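TlmII (Streptoalloteichus hindustanus, PDB 4HVM) is a tallysomycin biosynthesis protein of the condensation-domain family that probably binds phosphopantetheine. Local coordinates at residues Ala35-Asp49 / Arg128-Gln142. Sequence-based numbering, arbitrary orientation.
Sequences AFAARGLLGSGRIDD and RLSETDVVLGVVAHQ. With SO4 (sulfate ion), chain F.
A37 and A140, R39 and V138, L41 and L136, and G43 and V134 form the hydrogen-bonded pairs of antiparallel strands 36-44 and 133-141, each bonded in both directions, and supply most of the backbone bonds. Q142 N to A35 O (2.7 Å) extends the ladder at one end and G45 N to T132 O (2.9 Å) at the other. At G40-G137, two glycines meet in a non-hydrogen-bonded pair and their CA atoms come within 3.9 Å. The two strands lie inside a mixed sheet, 122-128 beside 133-141 and 385-388 beside 36-44, in the manner of the chloramphenicol acetyltransferase-like fold of condensation domains. L41 and L136 turn to the face covered by helix 147-161. Aromatic packing closes one end: H141 directs its ring edge at the face of F36 in an offset edge-to-face pair, planes at 77°, while A35 CB sits over a face of the imidazole, 3.5 Å from its centroid. A hydrogen bond between H141 ND1 and M143 N helps to set that ring. Charge pairing marks the other end, where R128 grips D49 side-on, NE to OD2 and NH2 to OD1, both at 2.9 Å. A bend at chi3 (-73°) turns the otherwise extended arginine toward that carboxylate. Nearby, D133 OD1 accepts from S44 OG (2.9 Å) and T132 OG1 on opposite faces of its plane.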
loop_
_atom_site.group_PDB
_atom_site.type_symbol
_atom_site.label_atom_id
_atom_site.label_comp_id
_atom_site.label_asym_id
_atom_site.label_seq_id
_atom_site.Cartn_x
_atom_site.Cartn_y
_atom_site.Cartn_z
ATOM N N ALA A 35 -9.248 -1.758 6.806
ATOM C CA ALA A 35 -8.480 -2.838 6.201
ATOM C C ALA A 35 -8.704 -2.923 4.699
ATOM O O ALA A 35 -8.112 -3.767 4.027
ATOM C CB ALA A 35 -8.845 -4.161 6.849
ATOM N N PHE A 36 -9.555 -2.049 4.172
ATOM C CA PHE A 36 -9.964 -2.148 2.775
ATOM C C PHE A 36 -9.377 -1.065 1.881
ATOM O O PHE A 36 -9.180 0.074 2.304
ATOM C CB PHE A 36 -11.493 -2.164 2.653
ATOM C CG PHE A 36 -12.099 -3.510 2.908
ATOM C CD1 PHE A 36 -12.309 -3.948 4.202
ATOM C CD2 PHE A 36 -12.444 -4.343 1.856
ATOM C CE1 PHE A 36 -12.856 -5.189 4.449
ATOM C CE2 PHE A 36 -12.992 -5.590 2.093
ATOM C CZ PHE A 36 -13.199 -6.012 3.394
ATOM N N ALA A 37 -9.106 -1.443 0.637
ATOM C CA ALA A 37 -8.592 -0.523 -0.364
ATOM C C ALA A 37 -9.287 -0.809 -1.684
ATOM O O ALA A 37 -9.748 -1.927 -1.917
ATOM C CB ALA A 37 -7.090 -0.688 -0.514
ATOM N N ALA A 38 -9.354 0.193 -2.553
ATOM C CA ALA A 38 -10.011 0.022 -3.844
ATOM C C ALA A 38 -9.135 0.470 -5.009
ATOM O O ALA A 38 -8.570 1.560 -4.990
ATOM C CB ALA A 38 -11.335 0.768 -3.862
ATOM N N ARG A 39 -9.026 -0.385 -6.020
ATOM C CA ARG A 39 -8.349 -0.042 -7.264
ATOM C C ARG A 39 -9.230 -0.497 -8.419
ATOM O O ARG A 39 -10.149 -1.293 -8.220
ATOM C CB ARG A 39 -6.982 -0.722 -7.342
ATOM C CG ARG A 39 -6.032 -0.342 -6.213
ATOM C CD ARG A 39 -5.694 1.137 -6.242
ATOM N NE ARG A 39 -5.578 1.690 -4.895
ATOM C CZ ARG A 39 -4.448 1.728 -4.198
ATOM N NH1 ARG A 39 -3.331 1.242 -4.722
ATOM N NH2 ARG A 39 -4.434 2.251 -2.978
ATOM N N GLY A 40 -8.962 0.005 -9.620
ATOM C CA GLY A 40 -9.770 -0.357 -10.771
ATOM C C GLY A 40 -9.084 -0.184 -12.112
ATOM O O GLY A 40 -8.186 0.644 -12.260
ATOM N N LEU A 41 -9.510 -0.977 -13.090
ATOM C CA LEU A 41 -9.033 -0.851 -14.461
ATOM C C LEU A 41 -10.174 -0.382 -15.357
ATOM O O LEU A 41 -11.279 -0.922 -15.301
ATOM C CB LEU A 41 -8.484 -2.185 -14.975
ATOM C CG LEU A 41 -7.195 -2.705 -14.336
ATOM C CD1 LEU A 41 -6.794 -4.032 -14.952
ATOM C CD2 LEU A 41 -6.066 -1.690 -14.467
ATOM N N LEU A 42 -9.906 0.626 -16.178
ATOM C CA LEU A 42 -10.915 1.148 -17.091
ATOM C C LEU A 42 -10.795 0.509 -18.469
ATOM O O LEU A 42 -9.756 0.609 -19.120
ATOM C CB LEU A 42 -10.795 2.668 -17.206
ATOM C CG LEU A 42 -11.621 3.343 -18.302
ATOM C CD1 LEU A 42 -13.102 3.072 -18.113
ATOM C CD2 LEU A 42 -11.348 4.835 -18.317
ATOM N N GLY A 43 -11.861 -0.151 -18.908
ATOM C CA GLY A 43 -11.899 -0.742 -20.233
ATOM C C GLY A 43 -12.705 0.117 -21.188
ATOM O O GLY A 43 -13.760 0.641 -20.826
ATOM N N SER A 44 -12.210 0.267 -22.411
ATOM C CA SER A 44 -12.884 1.099 -23.396
ATOM C C SER A 44 -12.933 0.427 -24.764
ATOM O O SER A 44 -11.903 0.035 -25.309
ATOM C CB SER A 44 -12.196 2.460 -23.505
ATOM O OG SER A 44 -12.967 3.357 -24.288
ATOM N N GLY A 45 -14.135 0.307 -25.316
ATOM C CA GLY A 45 -14.333 -0.348 -26.596
ATOM C C GLY A 45 -15.590 -1.193 -26.562
ATOM O O GLY A 45 -16.433 -1.012 -25.685
ATOM N N ARG A 46 -15.727 -2.115 -27.509
ATOM C CA ARG A 46 -16.868 -3.023 -27.509
ATOM C C ARG A 46 -16.662 -4.109 -26.458
ATOM O O ARG A 46 -15.846 -5.014 -26.639
ATOM C CB ARG A 46 -17.073 -3.643 -28.892
ATOM C CG ARG A 46 -17.178 -2.617 -30.008
ATOM C CD ARG A 46 -17.695 -3.226 -31.303
ATOM N NE ARG A 46 -17.361 -2.397 -32.459
ATOM C CZ ARG A 46 -18.066 -1.342 -32.861
ATOM N NH1 ARG A 46 -19.159 -0.975 -32.203
ATOM N NH2 ARG A 46 -17.677 -0.652 -33.925
ATOM N N ILE A 47 -17.401 -4.009 -25.357
ATOM C CA ILE A 47 -17.224 -4.917 -24.228
ATOM C C ILE A 47 -18.502 -5.692 -23.914
ATOM O O ILE A 47 -19.560 -5.102 -23.695
ATOM C CB ILE A 47 -16.774 -4.154 -22.963
ATOM C CG1 ILE A 47 -15.481 -3.380 -23.234
ATOM C CG2 ILE A 47 -16.597 -5.111 -21.792
ATOM C CD1 ILE A 47 -15.076 -2.462 -22.097
ATOM N N ASP A 48 -18.398 -7.016 -23.902
ATOM C CA ASP A 48 -19.516 -7.873 -23.527
ATOM C C ASP A 48 -19.553 -8.030 -22.005
ATOM O O ASP A 48 -18.694 -8.692 -21.417
ATOM C CB ASP A 48 -19.377 -9.237 -24.206
ATOM C CG ASP A 48 -20.669 -10.033 -24.205
ATOM O OD1 ASP A 48 -21.614 -9.660 -23.476
ATOM O OD2 ASP A 48 -20.732 -11.046 -24.935
ATOM N N ASP A 49 -20.546 -7.410 -21.375
ATOM C CA ASP A 49 -20.656 -7.415 -19.918
ATOM C C ASP A 49 -20.775 -8.820 -19.339
ATOM O O ASP A 49 -20.103 -9.156 -18.364
ATOM C CB ASP A 49 -21.841 -6.563 -19.458
ATOM C CG ASP A 49 -21.562 -5.076 -19.548
ATOM O OD1 ASP A 49 -20.387 -4.698 -19.748
ATOM O OD2 ASP A 49 -22.521 -4.287 -19.404
ATOM N N ARG A 128 -20.453 -0.149 -15.550
ATOM C CA ARG A 128 -20.530 0.406 -16.898
ATOM C C ARG A 128 -20.823 1.904 -16.846
ATOM O O ARG A 128 -21.796 2.331 -16.226
ATOM C CB ARG A 128 -21.586 -0.318 -17.739
ATOM C CG ARG A 128 -21.790 0.297 -19.116
ATOM C CD ARG A 128 -22.562 -0.619 -20.052
ATOM N NE ARG A 128 -21.759 -1.750 -20.509
ATOM C CZ ARG A 128 -20.956 -1.719 -21.569
ATOM N NH1 ARG A 128 -20.835 -0.608 -22.284
ATOM N NH2 ARG A 128 -20.267 -2.800 -21.912
ATOM N N LEU A 129 -19.975 2.690 -17.503
ATOM C CA LEU A 129 -20.085 4.145 -17.473
ATOM C C LEU A 129 -20.791 4.701 -18.708
ATOM O O LEU A 129 -21.476 5.722 -18.634
ATOM C CB LEU A 129 -18.696 4.774 -17.352
ATOM C CG LEU A 129 -17.786 4.221 -16.255
ATOM C CD1 LEU A 129 -16.487 5.008 -16.196
ATOM C CD2 LEU A 129 -18.489 4.241 -14.909
ATOM N N SER A 130 -20.612 4.030 -19.840
ATOM C CA SER A 130 -21.204 4.466 -21.099
ATOM C C SER A 130 -21.326 3.294 -22.063
ATOM O O SER A 130 -21.260 2.135 -21.657
ATOM C CB SER A 130 -20.362 5.576 -21.732
ATOM O OG SER A 130 -19.029 5.144 -21.952
ATOM N N GLU A 131 -21.498 3.600 -23.344
ATOM C CA GLU A 131 -21.636 2.566 -24.360
ATOM C C GLU A 131 -20.296 1.924 -24.700
ATOM O O GLU A 131 -20.248 0.862 -25.323
ATOM C CB GLU A 131 -22.278 3.143 -25.621
ATOM C CG GLU A 131 -23.653 3.739 -25.378
ATOM C CD GLU A 131 -24.612 2.749 -24.741
ATOM O OE1 GLU A 131 -25.303 3.128 -23.771
ATOM O OE2 GLU A 131 -24.680 1.594 -25.213
ATOM N N THR A 132 -19.208 2.568 -24.290
ATOM C CA THR A 132 -17.871 2.071 -24.593
ATOM C C THR A 132 -17.042 1.796 -23.338
ATOM O O THR A 132 -16.151 0.949 -23.355
ATOM C CB THR A 132 -17.091 3.056 -25.490
ATOM O OG1 THR A 132 -16.944 4.311 -24.813
ATOM C CG2 THR A 132 -17.819 3.278 -26.808
ATOM N N ASP A 133 -17.343 2.508 -22.255
ATOM C CA ASP A 133 -16.516 2.461 -21.050
ATOM C C ASP A 133 -17.072 1.578 -19.936
ATOM O O ASP A 133 -18.218 1.730 -19.516
ATOM C CB ASP A 133 -16.266 3.877 -20.517
ATOM C CG ASP A 133 -15.308 4.672 -21.389
ATOM O OD1 ASP A 133 -15.155 4.327 -22.581
ATOM O OD2 ASP A 133 -14.705 5.644 -20.881
ATOM N N VAL A 134 -16.237 0.658 -19.459
ATOM C CA VAL A 134 -16.577 -0.196 -18.327
ATOM C C VAL A 134 -15.422 -0.233 -17.336
ATOM O O VAL A 134 -14.280 -0.482 -17.719
ATOM C CB VAL A 134 -16.876 -1.636 -18.772
ATOM C CG1 VAL A 134 -17.098 -2.531 -17.561
ATOM C CG2 VAL A 134 -18.082 -1.667 -19.688
ATOM N N VAL A 135 -15.718 0.016 -16.065
ATOM C CA VAL A 135 -14.703 -0.062 -15.020
ATOM C C VAL A 135 -14.775 -1.386 -14.269
ATOM O O VAL A 135 -15.825 -1.758 -13.748
ATOM C CB VAL A 135 -14.824 1.096 -14.012
ATOM C CG1 VAL A 135 -13.938 0.843 -12.801
ATOM C CG2 VAL A 135 -14.463 2.414 -14.675
ATOM N N LEU A 136 -13.652 -2.095 -14.230
ATOM C CA LEU A 136 -13.530 -3.291 -13.409
ATOM C C LEU A 136 -12.771 -2.921 -12.146
ATOM O O LEU A 136 -11.574 -2.645 -12.197
ATOM C CB LEU A 136 -12.781 -4.391 -14.157
ATOM C CG LEU A 136 -12.569 -5.693 -13.381
ATOM C CD1 LEU A 136 -13.835 -6.549 -13.339
ATOM C CD2 LEU A 136 -11.402 -6.473 -13.957
ATOM N N GLY A 137 -13.462 -2.907 -11.015
ATOM C CA GLY A 137 -12.843 -2.498 -9.770
ATOM C C GLY A 137 -12.759 -3.615 -8.750
ATOM O O GLY A 137 -13.549 -4.557 -8.781
ATOM N N VAL A 138 -11.794 -3.508 -7.844
ATOM C CA VAL A 138 -11.660 -4.469 -6.758
ATOM C C VAL A 138 -11.634 -3.751 -5.412
ATOM O O VAL A 138 -10.943 -2.746 -5.237
ATOM C CB VAL A 138 -10.400 -5.360 -6.921
ATOM C CG1 VAL A 138 -9.135 -4.515 -7.011
ATOM C CG2 VAL A 138 -10.297 -6.360 -5.782
ATOM N N VAL A 139 -12.418 -4.261 -4.471
ATOM C CA VAL A 139 -12.422 -3.747 -3.108
ATOM C C VAL A 139 -12.031 -4.881 -2.173
ATOM O O VAL A 139 -12.810 -5.810 -1.962
ATOM C CB VAL A 139 -13.803 -3.212 -2.719
ATOM C CG1 VAL A 139 -13.785 -2.689 -1.293
ATOM C CG2 VAL A 139 -14.238 -2.124 -3.687
ATOM N N ALA A 140 -10.830 -4.811 -1.610
ATOM C CA ALA A 140 -10.287 -5.968 -0.909
ATOM C C ALA A 140 -9.680 -5.686 0.459
ATOM O O ALA A 140 -9.102 -4.627 0.698
ATOM C CB ALA A 140 -9.269 -6.677 -1.791
ATOM N N HIS A 141 -9.819 -6.664 1.346
ATOM C CA HIS A 141 -9.181 -6.640 2.655
ATOM C C HIS A 141 -7.676 -6.787 2.457
ATOM O O HIS A 141 -7.228 -7.611 1.656
ATOM C CB HIS A 141 -9.722 -7.798 3.493
ATOM C CG HIS A 141 -9.468 -7.662 4.961
ATOM N ND1 HIS A 141 -8.219 -7.825 5.519
ATOM C CD2 HIS A 141 -10.309 -7.398 5.988
ATOM C CE1 HIS A 141 -8.300 -7.660 6.827
ATOM N NE2 HIS A 141 -9.558 -7.399 7.137
ATOM N N GLN A 142 -6.897 -5.993 3.184
ATOM C CA GLN A 142 -5.448 -5.953 2.987
ATOM C C GLN A 142 -4.735 -7.224 3.449
ATOM O O GLN A 142 -3.566 -7.434 3.130
ATOM C CB GLN A 142 -4.838 -4.736 3.688
ATOM C CG GLN A 142 -4.917 -4.796 5.203
ATOM C CD GLN A 142 -3.963 -3.830 5.875
ATOM O OE1 GLN A 142 -4.274 -2.651 6.048
ATOM N NE2 GLN A 142 -2.792 -4.327 6.258
HETATM S S SO4 F . -4.953 2.799 0.180
HETATM O O1 SO4 F . -4.833 4.255 0.214
HETATM O O2 SO4 F . -5.166 2.276 1.527
HETATM O O3 SO4 F . -6.090 2.434 -0.661
HETATM O O4 SO4 F . -3.725 2.223 -0.363
#